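Local structure of pvivax hypothetical protein (Plasmodium vivax, 2B30) at residues L132-G141 against T178-L186. The protein is probably a metal-dependent phosphatase of the haloacid dehalogenase (HAD) superfamily, Cof-like subfamily IIB, and holds a calcium ion in this crystal. Sequence-based numbering, arbitrary orientation.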
# COMPACT_ATOMS: atom_id res chain seq x y z
N LEU A 132 -19.92 22.84 -2.53
CA LEU A 132 -20.06 21.50 -1.98
C LEU A 132 -19.95 21.47 -0.45
O LEU A 132 -20.24 20.45 0.17
CB LEU A 132 -19.03 20.57 -2.61
CG LEU A 132 -19.43 20.04 -3.99
CD1 LEU A 132 -18.23 19.44 -4.73
CD2 LEU A 132 -20.59 19.02 -3.87
N VAL A 133 -19.54 22.60 0.15
CA VAL A 133 -19.40 22.71 1.60
C VAL A 133 -20.70 22.40 2.39
O VAL A 133 -20.64 21.81 3.47
CB VAL A 133 -18.88 24.11 1.99
CG1 VAL A 133 -18.88 24.29 3.51
CG2 VAL A 133 -17.48 24.32 1.44
N ASN A 134 -21.87 22.80 1.86
CA ASN A 134 -23.14 22.57 2.57
C ASN A 134 -23.70 21.14 2.42
O ASN A 134 -24.85 20.88 2.79
CB ASN A 134 -24.22 23.61 2.18
CG ASN A 134 -23.79 25.07 2.47
OD1 ASN A 134 -23.12 25.37 3.47
ND2 ASN A 134 -24.18 25.99 1.58
N GLN A 135 -22.88 20.21 1.92
CA GLN A 135 -23.25 18.78 1.91
C GLN A 135 -22.06 17.90 2.31
O GLN A 135 -22.00 16.71 1.96
CB GLN A 135 -23.79 18.39 0.54
CG GLN A 135 -22.92 18.83 -0.61
CD GLN A 135 -23.63 18.76 -1.93
OE1 GLN A 135 -24.11 19.78 -2.44
NE2 GLN A 135 -23.72 17.56 -2.49
N THR A 136 -21.15 18.48 3.09
CA THR A 136 -19.88 17.86 3.46
C THR A 136 -19.78 17.65 4.97
O THR A 136 -19.95 18.59 5.74
CB THR A 136 -18.69 18.74 2.99
OG1 THR A 136 -18.69 18.79 1.57
CG2 THR A 136 -17.34 18.19 3.48
N ILE A 137 -19.51 16.42 5.40
CA ILE A 137 -19.37 16.11 6.83
C ILE A 137 -17.90 16.17 7.23
O ILE A 137 -17.07 15.41 6.72
CB ILE A 137 -19.96 14.73 7.19
CG1 ILE A 137 -21.40 14.64 6.70
CG2 ILE A 137 -19.91 14.53 8.71
CD1 ILE A 137 -21.97 13.26 6.71
N PHE A 138 -17.58 17.06 8.16
CA PHE A 138 -16.20 17.34 8.54
C PHE A 138 -15.82 16.54 9.78
O PHE A 138 -16.46 16.69 10.82
CB PHE A 138 -16.03 18.82 8.83
CG PHE A 138 -16.24 19.69 7.63
CD1 PHE A 138 -15.16 20.21 6.93
CD2 PHE A 138 -17.53 19.99 7.18
CE1 PHE A 138 -15.35 21.01 5.83
CE2 PHE A 138 -17.72 20.79 6.08
CZ PHE A 138 -16.63 21.30 5.40
N HIS A 139 -14.80 15.68 9.65
CA HIS A 139 -14.44 14.76 10.72
C HIS A 139 -13.11 15.13 11.36
O HIS A 139 -12.12 15.33 10.66
CB HIS A 139 -14.33 13.33 10.17
CG HIS A 139 -15.65 12.71 9.80
ND1 HIS A 139 -16.40 11.98 10.68
CD2 HIS A 139 -16.32 12.69 8.62
CE1 HIS A 139 -17.49 11.54 10.07
NE2 HIS A 139 -17.46 11.95 8.82
N ARG A 140 -13.08 15.23 12.69
CA ARG A 140 -11.83 15.34 13.45
C ARG A 140 -11.92 14.48 14.69
O ARG A 140 -12.76 14.72 15.56
CB ARG A 140 -11.53 16.79 13.85
CG ARG A 140 -10.20 16.99 14.56
CD ARG A 140 -8.99 16.91 13.61
NE ARG A 140 -7.72 17.05 14.31
CZ ARG A 140 -7.15 16.09 15.05
NH1 ARG A 140 -7.72 14.90 15.16
NH2 ARG A 140 -6.01 16.31 15.67
N GLY A 141 -11.05 13.47 14.77
CA GLY A 141 -11.02 12.54 15.88
C GLY A 141 -12.30 11.74 16.00
O GLY A 141 -12.67 11.01 15.06
N THR A 178 -7.60 22.01 9.81
CA THR A 178 -7.49 20.63 9.28
C THR A 178 -8.60 19.65 9.75
O THR A 178 -9.34 19.95 10.68
CB THR A 178 -6.08 20.01 9.58
OG1 THR A 178 -5.88 18.87 8.75
CG2 THR A 178 -5.95 19.61 11.02
N MET A 179 -8.70 18.50 9.08
CA MET A 179 -9.61 17.41 9.45
C MET A 179 -8.95 16.08 9.15
O MET A 179 -8.05 16.02 8.32
CB MET A 179 -10.91 17.48 8.63
CG MET A 179 -11.80 18.65 8.93
SD MET A 179 -12.60 18.53 10.53
CE MET A 179 -13.04 20.24 10.76
N ASN A 180 -9.42 15.02 9.81
CA ASN A 180 -8.99 13.66 9.45
C ASN A 180 -9.69 13.19 8.18
O ASN A 180 -9.11 12.44 7.38
CB ASN A 180 -9.31 12.68 10.58
CG ASN A 180 -8.52 12.95 11.84
OD1 ASN A 180 -9.01 13.60 12.76
ND2 ASN A 180 -7.29 12.45 11.90
N LYS A 181 -10.94 13.61 8.01
CA LYS A 181 -11.73 13.19 6.86
C LYS A 181 -12.86 14.15 6.51
O LYS A 181 -13.53 14.68 7.40
CB LYS A 181 -12.33 11.80 7.13
CG LYS A 181 -13.24 11.28 6.03
CD LYS A 181 -13.58 9.83 6.26
CE LYS A 181 -14.68 9.65 7.30
NZ LYS A 181 -15.95 9.26 6.66
N LEU A 182 -13.07 14.36 5.22
CA LEU A 182 -14.29 14.99 4.72
C LEU A 182 -15.08 13.95 3.93
O LEU A 182 -14.57 13.39 2.95
CB LEU A 182 -13.99 16.19 3.81
CG LEU A 182 -13.05 17.29 4.28
CD1 LEU A 182 -13.16 18.48 3.36
CD2 LEU A 182 -13.34 17.73 5.69
N MET A 183 -16.30 13.65 4.37
CA MET A 183 -17.20 12.79 3.61
C MET A 183 -18.19 13.66 2.88
O MET A 183 -19.15 14.16 3.48
CB MET A 183 -17.95 11.82 4.50
CG MET A 183 -18.71 10.77 3.72
SD MET A 183 -20.24 10.31 4.54
CE MET A 183 -20.88 9.09 3.39
N ILE A 184 -17.97 13.85 1.58
CA ILE A 184 -18.87 14.66 0.77
C ILE A 184 -20.07 13.80 0.36
O ILE A 184 -19.94 12.85 -0.41
CB ILE A 184 -18.16 15.23 -0.48
CG1 ILE A 184 -16.88 15.99 -0.08
CG2 ILE A 184 -19.08 16.18 -1.25
CD1 ILE A 184 -16.12 16.57 -1.26
N VAL A 185 -21.24 14.12 0.92
CA VAL A 185 -22.47 13.43 0.57
C VAL A 185 -22.93 13.90 -0.80
O VAL A 185 -23.08 15.10 -1.04
CB VAL A 185 -23.57 13.65 1.63
CG1 VAL A 185 -24.89 13.10 1.16
CG2 VAL A 185 -23.16 13.01 2.95
N LEU A 186 -23.13 12.95 -1.70
CA LEU A 186 -23.36 13.25 -3.11
C LEU A 186 -24.68 12.69 -3.62
O LEU A 186 -25.15 11.64 -3.18
CB LEU A 186 -22.18 12.73 -3.96
CG LEU A 186 -21.20 13.75 -4.55
CD1 LEU A 186 -21.01 14.99 -3.70
CD2 LEU A 186 -19.84 13.10 -4.83
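Met179 comes in at the edge of the Phe138 ring, its CE against Phe138 CB, where the antiparallel strands 136-140 and 181-184 pair at the middle of the six-stranded sheet of the cap domain, as in C2B-type HAD caps. Next comes a classic beta bulge: Asn180 and Lys181 both face His139, whose O takes a 2.8 Å bond from Asn180 N and a weak one from Lys181 N. Asn180 OD1 accepts from Gly141 N at 2.9 Å, above its carbonyl plane, and weakly from Arg140 NH1; Asn180 ND2 hydrogen-bonds Asp112, which also forms a salt bridge with Arg140 NH1. The Lys181 chain, extended as far as CD, turns at its last two torsions (chi3 80°) and lays CE over one face of the His139 imidazole, 4.0 Å from the centroid, a CH-pi contact; NZ salt-bridges Glu217. On the opposite sheet face Leu182 packs CD2 against Phe138 CD1, while helix 117-129 covers this leucine. Met183 N binds Ile137 O and Met183 O accepts from Ile137 N, both at 3.0 Å; their side chains lie side by side on the His139 face. Ile184 sets CG1 beside Thr136 OG1, which donates a hydrogen bond to Leu132 O. At the far end Val185 N reaches Gln135 O, and Gln135 NE2 meets Val185 O at 2.9 Å, nearly straight (163°).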